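Local coordinates for antifreeze protein (Uncultured bacterium, PDB 6EIO) that binds ice, meeting it through two of its faces, and probably restrains the growth of ice crystals, at residues S43-N51 and G65-N73; V135-A145 and L165-W176. All blocks are in the same frame, centred on the assembly; numbering follows the deposited sequence.

Contact 1. Residues S43-N51 and G65-N73; sequences SVTNTGATN and GGFPPGILN. With SO4 (sulfate ion), chain E.
With its CG anti to the backbone N (chi1 178°) and the amide then turned by chi2 of 66°, Asn46 puts ND2 over the Gly66 carbonyl, while Phe67, its CG set beside its own backbone N, brings CE1 against the CB of Asn46. Two corner loops of adjacent coils of the parallel beta-solenoid of ice-binding-like proteins stack here. Asn46 ND2 donates to Gly66 O across the contact at 2.9 Å and to Gly48 O within its own loop at 2.9 Å, both acceptors lying near the amide plane. Thr50 OG1 donates to Asn46 OD1 at 2.6 Å and is itself met by the backbone N of Asn224. The buried amide is thus held at both ends and cannot easily turn. Phe67 CE1 packs 3.6 Å from Asn46 CB, obliquely. Parallel bridging flanks the loops: Gly65 N meets Val44 O at 2.9 Å, and Ile71 N meets Thr50 O at 2.8 Å. Gly66 O also accepts from Gly70 N, closing the loop that carries cis peptides before Pro68 and Pro69. Met221 touches Asn46 from the coil stacked on the other side of strand 43-47. Gly66 N donates to O4 of a sulfate, probably from the crystallisation liquor. One water accepts from Asn51 ND2 at 3.0 Å and from Asn73 ND2.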
loop_
_atom_site.group_PDB
_atom_site.type_symbol
_atom_site.label_atom_id
_atom_site.label_comp_id
_atom_site.label_asym_id
_atom_site.label_seq_id
_atom_site.Cartn_x
_atom_site.Cartn_y
_atom_site.Cartn_z
ATOM N N SER A 43 4.873 6.297 -15.472
ATOM C CA SER A 43 3.862 5.822 -16.408
ATOM C C SER A 43 2.950 4.853 -15.671
ATOM O O SER A 43 3.243 4.403 -14.561
ATOM C CB SER A 43 4.489 5.142 -17.627
ATOM O OG SER A 43 5.144 3.941 -17.260
ATOM N N VAL A 44 1.839 4.538 -16.326
ATOM C CA VAL A 44 0.932 3.473 -15.916
ATOM C C VAL A 44 0.721 2.558 -17.110
ATOM O O VAL A 44 0.476 3.036 -18.220
ATOM C CB VAL A 44 -0.421 4.024 -15.437
ATOM C CG1 VAL A 44 -1.373 2.878 -15.111
ATOM C CG2 VAL A 44 -0.223 4.929 -14.231
ATOM N N THR A 45 0.788 1.251 -16.883
ATOM C CA THR A 45 0.517 0.281 -17.932
ATOM C C THR A 45 -0.465 -0.743 -17.400
ATOM O O THR A 45 -0.234 -1.330 -16.346
ATOM C CB THR A 45 1.801 -0.438 -18.391
ATOM O OG1 THR A 45 2.742 0.512 -18.895
ATOM C CG2 THR A 45 1.512 -1.444 -19.493
ATOM N N ASN A 46 -1.530 -0.982 -18.146
ATOM C CA ASN A 46 -2.525 -1.968 -17.795
ATOM C C ASN A 46 -2.746 -2.936 -18.946
ATOM O O ASN A 46 -2.743 -2.559 -20.119
ATOM C CB ASN A 46 -3.853 -1.310 -17.484
ATOM C CG ASN A 46 -4.892 -2.335 -17.178
ATOM O OD1 ASN A 46 -4.775 -3.035 -16.168
ATOM N ND2 ASN A 46 -5.859 -2.514 -18.086
ATOM N N THR A 47 -3.009 -4.187 -18.565
ATOM C CA THR A 47 -3.429 -5.267 -19.440
ATOM C C THR A 47 -4.759 -5.827 -18.931
ATOM O O THR A 47 -4.894 -6.127 -17.734
ATOM C CB THR A 47 -2.329 -6.377 -19.417
ATOM O OG1 THR A 47 -1.096 -5.800 -19.887
ATOM C CG2 THR A 47 -2.715 -7.557 -20.292
ATOM N N GLY A 48 -5.725 -5.995 -19.833
ATOM C CA GLY A 48 -6.955 -6.672 -19.485
ATOM C C GLY A 48 -7.905 -5.891 -18.579
ATOM O O GLY A 48 -7.781 -4.695 -18.383
ATOM N N ALA A 49 -8.953 -6.570 -18.073
ATOM C CA ALA A 49 -10.150 -5.923 -17.488
ATOM C C ALA A 49 -10.002 -5.448 -16.030
ATOM O O ALA A 49 -10.872 -5.683 -15.179
ATOM C CB ALA A 49 -11.358 -6.863 -17.587
ATOM N N THR A 50 -8.887 -4.798 -15.739
ATOM C CA THR A 50 -8.694 -4.142 -14.466
ATOM C C THR A 50 -9.836 -3.181 -14.197
ATOM O O THR A 50 -10.339 -2.521 -15.109
ATOM C CB THR A 50 -7.365 -3.395 -14.511
ATOM O OG1 THR A 50 -6.330 -4.384 -14.541
ATOM C CG2 THR A 50 -7.143 -2.449 -13.322
ATOM N N ASN A 51 -10.236 -3.103 -12.932
ATOM C CA ASN A 51 -11.224 -2.127 -12.509
ATOM C C ASN A 51 -10.668 -1.401 -11.293
ATOM O O ASN A 51 -10.280 -2.041 -10.315
ATOM C CB ASN A 51 -12.560 -2.791 -12.175
ATOM C CG ASN A 51 -13.682 -1.777 -12.056
ATOM O OD1 ASN A 51 -14.322 -1.430 -13.050
ATOM N ND2 ASN A 51 -13.938 -1.303 -10.851
ATOM N N GLY A 65 -1.388 3.512 -20.407
ATOM C CA GLY A 65 -1.802 2.551 -21.405
ATOM C C GLY A 65 -2.820 1.574 -20.849
ATOM O O GLY A 65 -2.771 1.199 -19.675
ATOM N N GLY A 66 -3.728 1.134 -21.707
ATOM C CA GLY A 66 -4.560 -0.002 -21.400
ATOM C C GLY A 66 -5.905 0.285 -20.780
ATOM O O GLY A 66 -6.515 -0.645 -20.243
ATOM N N PHE A 67 -6.399 1.521 -20.860
ATOM C CA PHE A 67 -7.767 1.864 -20.462
ATOM C C PHE A 67 -8.452 2.457 -21.691
ATOM O O PHE A 67 -8.230 3.637 -22.000
ATOM C CB PHE A 67 -7.761 2.907 -19.336
ATOM C CG PHE A 67 -7.259 2.388 -18.006
ATOM C CD1 PHE A 67 -5.906 2.236 -17.770
ATOM C CD2 PHE A 67 -8.151 2.050 -16.995
ATOM C CE1 PHE A 67 -5.452 1.757 -16.554
ATOM C CE2 PHE A 67 -7.694 1.559 -15.795
ATOM C CZ PHE A 67 -6.346 1.408 -15.577
ATOM N N PRO A 68 -9.296 1.714 -22.424
ATOM C CA PRO A 68 -9.679 0.316 -22.215
ATOM C C PRO A 68 -8.562 -0.646 -22.617
ATOM O O PRO A 68 -7.603 -0.250 -23.284
ATOM C CB PRO A 68 -10.888 0.152 -23.135
ATOM C CG PRO A 68 -10.608 1.107 -24.255
ATOM C CD PRO A 68 -9.960 2.297 -23.603
ATOM N N PRO A 69 -8.669 -1.918 -22.220
ATOM C CA PRO A 69 -9.802 -2.590 -21.576
ATOM C C PRO A 69 -9.969 -2.325 -20.084
ATOM O O PRO A 69 -11.007 -2.676 -19.542
ATOM C CB PRO A 69 -9.502 -4.068 -21.825
ATOM C CG PRO A 69 -8.021 -4.128 -21.876
ATOM C CD PRO A 69 -7.624 -2.888 -22.602
ATOM N N GLY A 70 -8.972 -1.742 -19.432
ATOM C CA GLY A 70 -9.154 -1.350 -18.052
ATOM C C GLY A 70 -10.250 -0.309 -17.948
ATOM O O GLY A 70 -10.465 0.477 -18.873
ATOM N N ILE A 71 -10.899 -0.287 -16.781
ATOM C CA ILE A 71 -12.019 0.600 -16.471
ATOM C C ILE A 71 -11.671 1.386 -15.208
ATOM O O ILE A 71 -11.317 0.785 -14.180
ATOM C CB ILE A 71 -13.323 -0.195 -16.241
ATOM C CG1 ILE A 71 -13.733 -0.983 -17.488
ATOM C CG2 ILE A 71 -14.442 0.731 -15.793
ATOM C CD1 ILE A 71 -14.052 -0.116 -18.697
ATOM N N LEU A 72 -11.805 2.698 -15.275
ATOM C CA LEU A 72 -11.635 3.589 -14.143
ATOM C C LEU A 72 -13.013 4.101 -13.731
ATOM O O LEU A 72 -13.650 4.862 -14.471
ATOM C CB LEU A 72 -10.717 4.747 -14.513
ATOM C CG LEU A 72 -10.542 5.782 -13.412
ATOM C CD1 LEU A 72 -9.892 5.174 -12.189
ATOM C CD2 LEU A 72 -9.731 6.958 -13.949
ATOM N N ASN A 73 -13.471 3.675 -12.554
ATOM C CA ASN A 73 -14.662 4.232 -11.915
ATOM C C ASN A 73 -14.141 5.260 -10.911
ATOM O O ASN A 73 -13.913 4.962 -9.735
ATOM C CB ASN A 73 -15.463 3.120 -11.250
ATOM C CG ASN A 73 -16.716 3.615 -10.553
ATOM O OD1 ASN A 73 -17.034 4.798 -10.606
ATOM N ND2 ASN A 73 -17.443 2.705 -9.909
HETATM S S SO4 E . -3.116 2.260 -25.362
HETATM O O1 SO4 E . -1.875 1.480 -25.336
HETATM O O2 SO4 E . -2.808 3.627 -24.931
HETATM O O3 SO4 E . -3.665 2.286 -26.698
HETATM O O4 SO4 E . -4.063 1.689 -24.441
HETATM O O HOH W 1 -16.466 0.053 -9.832
#

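Contact 2. Residues V135-A145 and L165-W176. With SO4 (sulfate ion), chain C.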
loop_
_atom_site.group_PDB
_atom_site.type_symbol
_atom_site.label_atom_id
_atom_site.label_comp_id
_atom_site.label_asym_id
_atom_site.label_seq_id
_atom_site.Cartn_x
_atom_site.Cartn_y
_atom_site.Cartn_z
ATOM N N VAL A 135 -0.496 -12.998 5.955
ATOM C CA VAL A 135 -0.130 -12.139 7.072
ATOM C C VAL A 135 -1.405 -11.524 7.631
ATOM O O VAL A 135 -2.263 -11.062 6.876
ATOM C CB VAL A 135 0.938 -11.093 6.683
ATOM C CG1 VAL A 135 0.424 -10.128 5.580
ATOM C CG2 VAL A 135 1.430 -10.340 7.940
ATOM N N THR A 136 -1.529 -11.534 8.957
ATOM C CA THR A 136 -2.710 -11.009 9.629
ATOM C C THR A 136 -2.333 -9.784 10.444
ATOM O O THR A 136 -1.384 -9.829 11.227
ATOM C CB THR A 136 -3.327 -12.075 10.541
ATOM O OG1 THR A 136 -3.712 -13.196 9.750
ATOM C CG2 THR A 136 -4.549 -11.552 11.255
ATOM N N PHE A 137 -3.078 -8.704 10.251
ATOM C CA PHE A 137 -2.984 -7.524 11.102
ATOM C C PHE A 137 -4.111 -7.614 12.118
ATOM O O PHE A 137 -5.276 -7.720 11.734
ATOM C CB PHE A 137 -3.105 -6.257 10.258
ATOM C CG PHE A 137 -1.882 -6.030 9.412
ATOM C CD1 PHE A 137 -1.715 -6.645 8.185
ATOM C CD2 PHE A 137 -0.883 -5.206 9.857
ATOM C CE1 PHE A 137 -0.553 -6.455 7.464
ATOM C CE2 PHE A 137 0.259 -5.001 9.119
ATOM C CZ PHE A 137 0.432 -5.633 7.918
ATOM N N ASP A 138 -3.754 -7.607 13.402
ATOM C CA ASP A 138 -4.711 -7.836 14.478
ATOM C C ASP A 138 -4.674 -6.624 15.401
ATOM O O ASP A 138 -3.648 -6.333 16.018
ATOM C CB ASP A 138 -4.368 -9.135 15.206
ATOM C CG ASP A 138 -5.459 -9.624 16.143
ATOM O OD1 ASP A 138 -6.122 -8.772 16.788
ATOM O OD2 ASP A 138 -5.611 -10.873 16.231
ATOM N N ALA A 139 -5.789 -5.882 15.431
ATOM C CA ALA A 139 -5.889 -4.651 16.207
ATOM C C ALA A 139 -6.309 -4.884 17.654
ATOM O O ALA A 139 -6.464 -3.917 18.405
ATOM C CB ALA A 139 -6.842 -3.658 15.536
ATOM N N LEU A 140 -6.509 -6.135 18.060
ATOM C CA LEU A 140 -6.755 -6.464 19.467
ATOM C C LEU A 140 -7.995 -5.765 20.019
ATOM O O LEU A 140 -8.102 -5.548 21.234
ATOM C CB LEU A 140 -5.530 -6.181 20.338
ATOM C CG LEU A 140 -4.266 -6.940 19.923
ATOM C CD1 LEU A 140 -3.073 -6.433 20.701
ATOM C CD2 LEU A 140 -4.403 -8.429 20.070
ATOM N N GLY A 141 -8.964 -5.472 19.156
ATOM C CA GLY A 141 -10.225 -4.894 19.565
ATOM C C GLY A 141 -10.285 -3.387 19.513
ATOM O O GLY A 141 -11.291 -2.812 19.949
ATOM N N ASP A 142 -9.258 -2.726 18.984
ATOM C CA ASP A 142 -9.219 -1.267 18.869
ATOM C C ASP A 142 -9.102 -0.902 17.390
ATOM O O ASP A 142 -7.989 -0.852 16.847
ATOM C CB ASP A 142 -8.049 -0.685 19.647
ATOM C CG ASP A 142 -7.972 0.826 19.548
ATOM O OD1 ASP A 142 -8.846 1.447 18.913
ATOM O OD2 ASP A 142 -7.020 1.400 20.111
ATOM N N PRO A 143 -10.215 -0.631 16.711
ATOM C CA PRO A 143 -10.136 -0.310 15.283
ATOM C C PRO A 143 -9.255 0.879 14.963
ATOM O O PRO A 143 -8.766 0.975 13.833
ATOM C CB PRO A 143 -11.596 -0.052 14.900
ATOM C CG PRO A 143 -12.380 -0.893 15.872
ATOM C CD PRO A 143 -11.613 -0.735 17.162
ATOM N N SER A 144 -9.052 1.801 15.911
ATOM C CA SER A 144 -8.212 2.966 15.645
ATOM C C SER A 144 -6.731 2.624 15.539
ATOM O O SER A 144 -5.934 3.496 15.196
ATOM C CB SER A 144 -8.406 4.047 16.724
ATOM O OG SER A 144 -7.708 3.730 17.918
ATOM N N ALA A 145 -6.353 1.388 15.813
ATOM C CA ALA A 145 -4.952 0.989 15.784
ATOM C C ALA A 145 -4.303 1.261 14.432
ATOM O O ALA A 145 -4.878 0.984 13.380
ATOM C CB ALA A 145 -4.848 -0.505 16.065
ATOM N N LEU A 165 -7.325 -9.237 8.101
ATOM C CA LEU A 165 -7.632 -8.346 9.206
ATOM C C LEU A 165 -8.328 -9.127 10.307
ATOM O O LEU A 165 -9.271 -9.876 10.038
ATOM C CB LEU A 165 -8.563 -7.219 8.743
ATOM C CG LEU A 165 -8.051 -6.382 7.569
ATOM C CD1 LEU A 165 -9.173 -5.451 7.084
ATOM C CD2 LEU A 165 -6.824 -5.594 7.916
ATOM N N SER A 166 -7.890 -8.903 11.542
ATOM C CA SER A 166 -8.517 -9.485 12.713
ATOM C C SER A 166 -8.590 -8.441 13.815
ATOM O O SER A 166 -7.893 -7.426 13.792
ATOM C CB SER A 166 -7.731 -10.702 13.232
ATOM O OG SER A 166 -7.871 -11.825 12.396
ATOM N N GLY A 167 -9.416 -8.732 14.815
ATOM C CA GLY A 167 -9.469 -7.873 15.982
ATOM C C GLY A 167 -9.878 -6.453 15.678
ATOM O O GLY A 167 -9.511 -5.531 16.409
ATOM N N GLY A 168 -10.638 -6.251 14.601
ATOM C CA GLY A 168 -11.103 -4.933 14.233
ATOM C C GLY A 168 -10.154 -4.115 13.381
ATOM O O GLY A 168 -10.450 -2.941 13.108
ATOM N N ALA A 169 -9.049 -4.691 12.922
ATOM C CA ALA A 169 -8.078 -3.932 12.145
ATOM C C ALA A 169 -8.697 -3.422 10.841
ATOM O O ALA A 169 -9.552 -4.076 10.229
ATOM C CB ALA A 169 -6.875 -4.819 11.823
ATOM N N LEU A 170 -8.195 -2.266 10.402
ATOM C CA LEU A 170 -8.725 -1.559 9.248
ATOM C C LEU A 170 -7.653 -1.347 8.181
ATOM O O LEU A 170 -6.538 -0.906 8.479
ATOM C CB LEU A 170 -9.236 -0.173 9.684
ATOM C CG LEU A 170 -10.348 -0.175 10.730
ATOM C CD1 LEU A 170 -10.650 1.249 11.164
ATOM C CD2 LEU A 170 -11.583 -0.866 10.186
ATOM N N ALA A 171 -8.019 -1.573 6.914
ATOM C CA ALA A 171 -7.099 -1.305 5.811
ATOM C C ALA A 171 -6.714 0.166 5.697
ATOM O O ALA A 171 -5.635 0.472 5.173
ATOM C CB ALA A 171 -7.712 -1.804 4.500
ATOM N N SER A 172 -7.568 1.067 6.174
ATOM C CA SER A 172 -7.264 2.491 6.219
ATOM C C SER A 172 -6.106 2.830 7.148
ATOM O O SER A 172 -5.650 3.982 7.152
ATOM C CB SER A 172 -8.500 3.250 6.714
ATOM O OG SER A 172 -8.943 2.771 7.965
ATOM N N ASN A 173 -5.689 1.863 7.974
ATOM C CA ASN A 173 -4.790 2.119 9.088
ATOM C C ASN A 173 -3.486 1.343 8.973
ATOM O O ASN A 173 -2.717 1.293 9.943
ATOM C CB ASN A 173 -5.502 1.765 10.397
ATOM C CG ASN A 173 -6.610 2.744 10.763
ATOM O OD1 ASN A 173 -7.102 3.513 9.936
ATOM N ND2 ASN A 173 -7.005 2.707 12.024
ATOM N N ILE A 174 -3.220 0.768 7.797
ATOM C CA ILE A 174 -2.037 -0.034 7.524
ATOM C C ILE A 174 -1.244 0.666 6.419
ATOM O O ILE A 174 -1.805 0.997 5.368
ATOM C CB ILE A 174 -2.425 -1.460 7.083
ATOM C CG1 ILE A 174 -3.199 -2.179 8.189
ATOM C CG2 ILE A 174 -1.177 -2.250 6.661
ATOM C CD1 ILE A 174 -3.892 -3.438 7.708
ATOM N N TYR A 175 0.052 0.862 6.654
ATOM C CA TYR A 175 0.916 1.569 5.722
ATOM C C TYR A 175 2.187 0.768 5.498
ATOM O O TYR A 175 2.826 0.322 6.464
ATOM C CB TYR A 175 1.293 2.922 6.285
ATOM C CG TYR A 175 0.127 3.785 6.692
ATOM C CD1 TYR A 175 -0.394 3.696 7.973
ATOM C CD2 TYR A 175 -0.436 4.698 5.814
ATOM C CE1 TYR A 175 -1.419 4.508 8.384
ATOM C CE2 TYR A 175 -1.472 5.516 6.209
ATOM C CZ TYR A 175 -1.942 5.431 7.520
ATOM O OH TYR A 175 -2.919 6.265 8.005
ATOM N N TRP A 176 2.575 0.644 4.233
ATOM C CA TRP A 176 3.780 -0.057 3.809
ATOM C C TRP A 176 4.660 0.963 3.088
ATOM O O TRP A 176 4.311 1.410 1.990
ATOM C CB TRP A 176 3.455 -1.198 2.838
ATOM C CG TRP A 176 2.368 -2.138 3.242
ATOM C CD1 TRP A 176 1.019 -1.943 3.093
ATOM C CD2 TRP A 176 2.511 -3.471 3.780
ATOM N NE1 TRP A 176 0.320 -3.036 3.535
ATOM C CE2 TRP A 176 1.208 -3.991 3.947
ATOM C CE3 TRP A 176 3.604 -4.283 4.105
ATOM C CZ2 TRP A 176 0.979 -5.283 4.412
ATOM C CZ3 TRP A 176 3.367 -5.569 4.581
ATOM C CH2 TRP A 176 2.071 -6.050 4.734
HETATM S S SO4 C . -11.729 -11.679 13.594
HETATM O O1 SO4 C . -11.157 -10.917 14.675
HETATM O O2 SO4 C . -10.722 -12.327 12.734
HETATM O O3 SO4 C . -12.624 -12.683 14.148
HETATM O O4 SO4 C . -12.505 -10.761 12.765
HETATM O O HOH W 2 -6.952 -0.772 12.592
#
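Phe137 lies with one ring face under Ile174, whose CD1 sits 4.1 Å from the ring centroid in a CH-pi contact. At the far end of the ring, Phe137 CZ comes 3.6 Å from Trp176 CZ2, the ring planes 81° apart in an oblique pairing. With CG beside the backbone N (chi1 -71°), the ring extends inward in the beta-solenoid between Ile174 and Trp176. Phe147 meets the Phe137 ring edge-to-face, and Trp176 NE1 is bound to Lys191 O. Strands 135-138 and 165-166 run parallel, Ser166 N reaching Phe137 O at 2.9 Å. Ser166 O takes two donors from opposite faces of its plane, Ala139 N at 3.1 Å and Ala169 N. The type I' turns that follow nest together, Gly141 N bonding Gly167 O at 2.8 Å. Asp138 OD1 forms an Asx turn with Leu140 N, Asp142 OD1 another with Ser144 N. Asn173 ND2 donates to Ala145 O at 3.1 Å from above the carbonyl plane, and its OD1 accepts from Ser172 OG and is hydrogen-bonded to ND1 of His235, in a probable C-terminal expression tag. A water donates to Pro143 O and Ala145 O and accepts from Leu170 N. Replacing Asn173 by an alanine is likely to leave Ala145 O with the water but no amide donor, and Ser172 OG without its amide acceptor, weakening the tie between the two loops. A sulfate, probably from the crystallisation liquor, accepts from Gly167 N and Ser166 OG. Apolar groups pack the interior here, while backbone carbonyls, Asx carboxylates and the buried Asn173 amide hold the turns.

In the fold
Contacts 1 and 2 lie on opposite sides of the chain's centre, about 15 Å apart at their nearest atoms, and do not touch. Each joins strand ends and turns of different solenoid coils, with parallel bridges in both, but they hold different elements: contact 1 links strand 43-47 and its loop to the neighbouring 65-73, whereas contact 2 bridges strand 135-138 to 163-166 and reaches 174-178 through side chains alone. Contact 1 is the more peripheral, a largely polar seam centred on one buried amide with a phenyl alongside. Contact 2 reaches further into the interior, where aromatic packing dominates and the polar bonds gather at its turns. In both, a sulfate accepts a glycine N-H at the surface.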